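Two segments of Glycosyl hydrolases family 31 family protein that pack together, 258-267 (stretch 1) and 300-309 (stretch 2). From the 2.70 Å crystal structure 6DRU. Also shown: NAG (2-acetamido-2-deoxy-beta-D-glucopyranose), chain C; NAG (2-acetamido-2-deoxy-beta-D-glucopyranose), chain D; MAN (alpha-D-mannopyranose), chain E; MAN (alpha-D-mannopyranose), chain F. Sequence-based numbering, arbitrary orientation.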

# COMPACT_ATOMS: atom_id res chain seq x y z
N ARG A 258 34.99 18.01 -22.96
CA ARG A 258 34.00 19.02 -23.34
C ARG A 258 34.74 20.31 -23.70
O ARG A 258 35.87 20.52 -23.27
N TYR A 259 34.11 21.16 -24.50
CA TYR A 259 34.66 22.48 -24.78
C TYR A 259 34.30 23.40 -23.62
O TYR A 259 33.12 23.67 -23.37
N GLU A 260 35.32 23.89 -22.92
CA GLU A 260 35.15 24.38 -21.55
C GLU A 260 34.89 25.88 -21.46
O GLU A 260 34.15 26.31 -20.57
N ASN A 261 35.48 26.69 -22.34
CA ASN A 261 35.27 28.14 -22.29
C ASN A 261 35.02 28.66 -23.71
O ASN A 261 35.09 27.92 -24.69
N GLN A 262 34.72 29.96 -23.79
CA GLN A 262 34.35 30.56 -25.07
C GLN A 262 35.51 30.58 -26.05
O GLN A 262 35.33 30.32 -27.25
N THR A 263 36.72 30.88 -25.56
CA THR A 263 37.86 31.00 -26.46
C THR A 263 38.25 29.65 -27.06
O THR A 263 38.69 29.60 -28.22
N GLU A 264 38.04 28.56 -26.33
CA GLU A 264 38.30 27.24 -26.90
C GLU A 264 37.34 26.94 -28.05
O GLU A 264 37.74 26.33 -29.05
N VAL A 265 36.08 27.36 -27.92
CA VAL A 265 35.12 27.16 -29.00
C VAL A 265 35.47 28.03 -30.20
O VAL A 265 35.33 27.61 -31.35
N GLU A 266 35.93 29.26 -29.95
CA GLU A 266 36.28 30.14 -31.07
C GLU A 266 37.53 29.65 -31.80
O GLU A 266 37.62 29.78 -33.02
N LEU A 267 38.49 29.08 -31.07
CA LEU A 267 39.67 28.53 -31.75
C LEU A 267 39.32 27.25 -32.51
O LEU A 267 39.98 26.93 -33.50
N ARG A 300 31.63 33.54 -16.29
CA ARG A 300 33.06 33.56 -16.00
C ARG A 300 33.88 32.82 -17.05
O ARG A 300 35.08 33.07 -17.17
N LEU A 301 33.24 31.94 -17.83
CA LEU A 301 33.91 31.23 -18.91
C LEU A 301 33.27 31.44 -20.27
O LEU A 301 33.87 31.06 -21.28
N TRP A 302 32.08 32.04 -20.33
CA TRP A 302 31.40 32.36 -21.59
C TRP A 302 30.93 33.80 -21.53
O TRP A 302 29.73 34.08 -21.46
N PRO A 303 31.87 34.76 -21.58
CA PRO A 303 31.49 36.15 -21.28
C PRO A 303 30.55 36.78 -22.29
O PRO A 303 29.66 37.54 -21.90
N ASN A 304 30.71 36.49 -23.58
CA ASN A 304 29.89 37.08 -24.63
C ASN A 304 29.50 35.95 -25.59
O ASN A 304 30.23 35.65 -26.53
N VAL A 305 28.33 35.35 -25.35
CA VAL A 305 27.96 34.17 -26.12
C VAL A 305 27.32 34.54 -27.45
O VAL A 305 27.34 33.73 -28.39
N ALA A 306 26.73 35.73 -27.56
CA ALA A 306 26.23 36.18 -28.85
C ALA A 306 27.38 36.42 -29.82
O ALA A 306 27.26 36.15 -31.02
N GLN A 307 28.52 36.91 -29.31
CA GLN A 307 29.70 37.08 -30.14
C GLN A 307 30.34 35.74 -30.49
O GLN A 307 30.87 35.58 -31.60
N MET A 308 30.28 34.77 -29.58
CA MET A 308 30.86 33.46 -29.85
C MET A 308 30.11 32.76 -30.97
O MET A 308 30.72 32.22 -31.90
N SER A 309 28.78 32.75 -30.90
CA SER A 309 27.98 32.09 -31.92
C SER A 309 28.13 32.79 -33.27
O SER A 309 28.17 32.13 -34.31

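Gln-262 carries the contact. It lies in the first turn of the helix of stretch 1, and although its CA-to-CB bond points sideways, an extended side chain (chi1 t, chi2 t) brings the amide up to stretch 2. The long, polar side chain suits a spot where the facing chain is entering a helix: Asn-304 N donates to Gln-262 OE1 at 3.0 Å. Gln-262 NE2 lies 2.8 Å from Asn-304 O, which already accepts from Met-308 N within its own helix. Gln-262 NE2 donates to Glu-266 OE2 (3.2 Å), one turn on, which tethers both side chains beside Met-308. The backbone joins in, with Gln-262 N donating to Leu-301 O at 2.9 Å.

Trp-302 supplies the broad surface. With chi1 m and chi2 86°, its indole slides beneath the turn that leads into the helix, so that Asn-261 C and Gln-262 N lie over one face. Val-265, pointing toward stretch 2 with chi1 t, meets the ring edge, CG2 to Trp-302 CZ3 at 3.6 Å. The indole's one polar atom is not wasted: a water accepts from Trp-302 NE1 (3.2 Å) and Arg-258 NH1 (3.0 Å) and donates to Glu-260 O (2.4 Å).

Leu-301 and Met-308 point toward stretch 1. Leu-301 (chi1 m, chi2 t) sets its CB 4.0 Å from Asn-261 CB and its CD1 3.8 Å from Glu-260 OE2. The flexible Met-308 (chi1 t, chi2 t, chi3 p) places SD 3.9 Å from Val-265 CG1, an apolar contact between the two nearly parallel helices.

Asn-261 (chi1 p) points away overall. Its OD1 caps the helix, accepting from Glu-264 N at 2.9 Å and weakly from Thr-263 N at 2.7 Å, while ND2 is bonded covalently to C1 of NAG (chain C) at 1.5 Å. One amide thus serves both helix and glycan.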

# COMPACT_ATOMS: atom_id res chain seq x y z
CB ARG A 258 33.02 19.29 -22.19
CG ARG A 258 33.65 19.78 -20.90
CD ARG A 258 32.62 19.87 -19.79
NE ARG A 258 33.19 20.37 -18.54
CZ ARG A 258 33.20 21.66 -18.19
NH1 ARG A 258 32.68 22.57 -18.99
NH2 ARG A 258 33.74 22.02 -17.03
CB TYR A 259 34.15 23.02 -26.11
CG TYR A 259 34.46 22.08 -27.26
CD1 TYR A 259 35.77 21.83 -27.64
CD2 TYR A 259 33.44 21.43 -27.95
CE1 TYR A 259 36.06 20.97 -28.68
CE2 TYR A 259 33.72 20.57 -28.99
CZ TYR A 259 35.03 20.34 -29.35
OH TYR A 259 35.31 19.48 -30.39
CB GLU A 260 36.38 24.01 -20.72
CG GLU A 260 36.19 24.12 -19.23
CD GLU A 260 36.77 25.40 -18.67
OE1 GLU A 260 37.18 26.26 -19.48
OE2 GLU A 260 36.81 25.55 -17.43
CB ASN A 261 36.46 28.86 -21.63
CG ASN A 261 37.73 28.82 -22.47
OD1 ASN A 261 37.81 29.44 -23.53
ND2 ASN A 261 38.73 28.11 -21.98
CB GLN A 262 33.81 31.97 -24.85
CG GLN A 262 33.56 32.73 -26.14
CD GLN A 262 32.90 34.08 -25.91
OE1 GLN A 262 32.35 34.34 -24.84
NE2 GLN A 262 32.94 34.94 -26.92
CB THR A 263 39.04 31.62 -25.71
OG1 THR A 263 38.80 33.02 -25.52
CG2 THR A 263 40.35 31.43 -26.47
CB GLU A 264 38.19 26.17 -25.82
CG GLU A 264 38.39 24.75 -26.33
CD GLU A 264 38.39 23.72 -25.22
OE1 GLU A 264 38.54 24.11 -24.04
OE2 GLU A 264 38.26 22.51 -25.53
CB VAL A 265 33.69 27.43 -28.49
CG1 VAL A 265 32.70 27.41 -29.64
CG2 VAL A 265 33.31 26.41 -27.44
CB GLU A 266 36.46 31.57 -30.57
CG GLU A 266 35.16 32.27 -30.21
CD GLU A 266 35.37 33.63 -29.59
OE1 GLU A 266 36.43 33.85 -28.97
OE2 GLU A 266 34.48 34.50 -29.73
CB LEU A 267 40.79 28.26 -30.74
CG LEU A 267 41.32 29.46 -29.95
CD1 LEU A 267 42.40 29.02 -28.97
CD2 LEU A 267 41.83 30.54 -30.89
CB ARG A 300 33.32 32.94 -14.62
CG ARG A 300 32.59 33.64 -13.48
CD ARG A 300 32.82 32.94 -12.14
NE ARG A 300 33.03 31.50 -12.28
CZ ARG A 300 34.19 30.90 -12.04
NH1 ARG A 300 35.24 31.61 -11.66
NH2 ARG A 300 34.30 29.59 -12.19
CB LEU A 301 33.95 29.72 -18.60
CG LEU A 301 34.59 29.37 -17.26
CD1 LEU A 301 34.06 28.05 -16.73
CD2 LEU A 301 36.10 29.34 -17.39
CB TRP A 302 30.24 31.40 -21.83
CG TRP A 302 30.59 29.96 -21.61
CD1 TRP A 302 30.55 29.28 -20.42
CD2 TRP A 302 31.03 29.02 -22.59
NE1 TRP A 302 30.95 27.98 -20.61
CE2 TRP A 302 31.24 27.79 -21.93
CE3 TRP A 302 31.26 29.09 -23.97
CZ2 TRP A 302 31.68 26.65 -22.61
CZ3 TRP A 302 31.69 27.96 -24.63
CH2 TRP A 302 31.90 26.75 -23.95
CB PRO A 303 32.85 36.87 -21.25
CG PRO A 303 33.75 36.02 -22.09
CD PRO A 303 33.31 34.61 -21.85
CB ASN A 304 30.64 38.19 -25.35
CG ASN A 304 29.74 39.04 -26.23
OD1 ASN A 304 28.65 38.62 -26.61
ND2 ASN A 304 30.21 40.23 -26.58
CB VAL A 305 27.05 33.23 -25.31
CG1 VAL A 305 27.55 33.10 -23.87
CG2 VAL A 305 25.63 33.70 -25.33
CB ALA A 306 25.39 37.44 -28.69
CB GLN A 307 30.73 37.96 -29.43
CG GLN A 307 31.90 38.37 -30.30
CD GLN A 307 33.13 38.72 -29.49
OE1 GLN A 307 33.03 39.19 -28.35
NE2 GLN A 307 34.31 38.49 -30.06
CB MET A 308 30.87 32.61 -28.59
CG MET A 308 31.40 31.20 -28.80
SD MET A 308 31.11 30.12 -27.38
CE MET A 308 29.32 30.05 -27.37
CB SER A 309 26.52 32.05 -31.50
OG SER A 309 25.94 33.34 -31.55
C1 NAG C . 40.09 28.47 -22.43
C2 NAG C . 41.12 28.43 -21.33
C3 NAG C . 42.51 28.50 -21.84
C4 NAG C . 42.72 27.47 -22.93
C5 NAG C . 41.67 27.65 -24.00
C6 NAG C . 41.83 26.60 -25.07
C7 NAG C . 40.28 29.21 -19.17
C8 NAG C . 39.91 27.79 -18.84
N2 NAG C . 40.88 29.49 -20.42
O3 NAG C . 43.42 28.31 -20.77
O4 NAG C . 44.00 27.64 -23.48
O5 NAG C . 40.40 27.51 -23.41
O6 NAG C . 41.83 25.32 -24.46
O7 NAG C . 40.06 30.10 -18.37
C1 NAG D . 33.97 24.46 -12.27
C2 NAG D . 34.22 25.95 -12.37
C3 NAG D . 35.09 26.29 -13.51
C4 NAG D . 36.35 25.45 -13.48
C5 NAG D . 35.95 24.00 -13.48
C6 NAG D . 37.17 23.11 -13.47
C7 NAG D . 32.39 27.30 -11.39
C8 NAG D . 31.07 28.02 -11.57
N2 NAG D . 32.98 26.63 -12.50
O3 NAG D . 35.36 27.68 -13.48
O4 NAG D . 37.15 25.74 -14.60
O5 NAG D . 35.18 23.75 -12.33
O6 NAG D . 36.94 22.01 -12.62
O7 NAG D . 32.94 27.29 -10.31
C1 MAN E . 39.62 34.00 -17.92
C2 MAN E . 39.65 35.39 -18.52
C3 MAN E . 38.33 35.67 -19.19
C4 MAN E . 37.90 34.52 -20.09
C5 MAN E . 38.14 33.18 -19.43
C6 MAN E . 37.91 32.07 -20.44
O2 MAN E . 40.70 35.47 -19.45
O3 MAN E . 38.46 36.84 -19.98
O4 MAN E . 36.52 34.65 -20.35
O5 MAN E . 39.46 33.08 -18.96
O6 MAN E . 37.42 32.60 -21.66
C1 MAN F . 38.09 32.07 -13.78
C2 MAN F . 37.83 32.72 -15.12
C3 MAN F . 39.08 33.41 -15.61
C4 MAN F . 39.62 34.31 -14.51
C5 MAN F . 39.80 33.48 -13.26
C6 MAN F . 40.45 34.31 -12.17
O2 MAN F . 36.80 33.67 -14.99
O3 MAN F . 38.79 34.17 -16.75
O4 MAN F . 40.86 34.85 -14.91
O5 MAN F . 38.53 33.02 -12.84
O6 MAN F . 39.46 34.82 -11.29
O HOH W 1 32.38 25.60 -19.06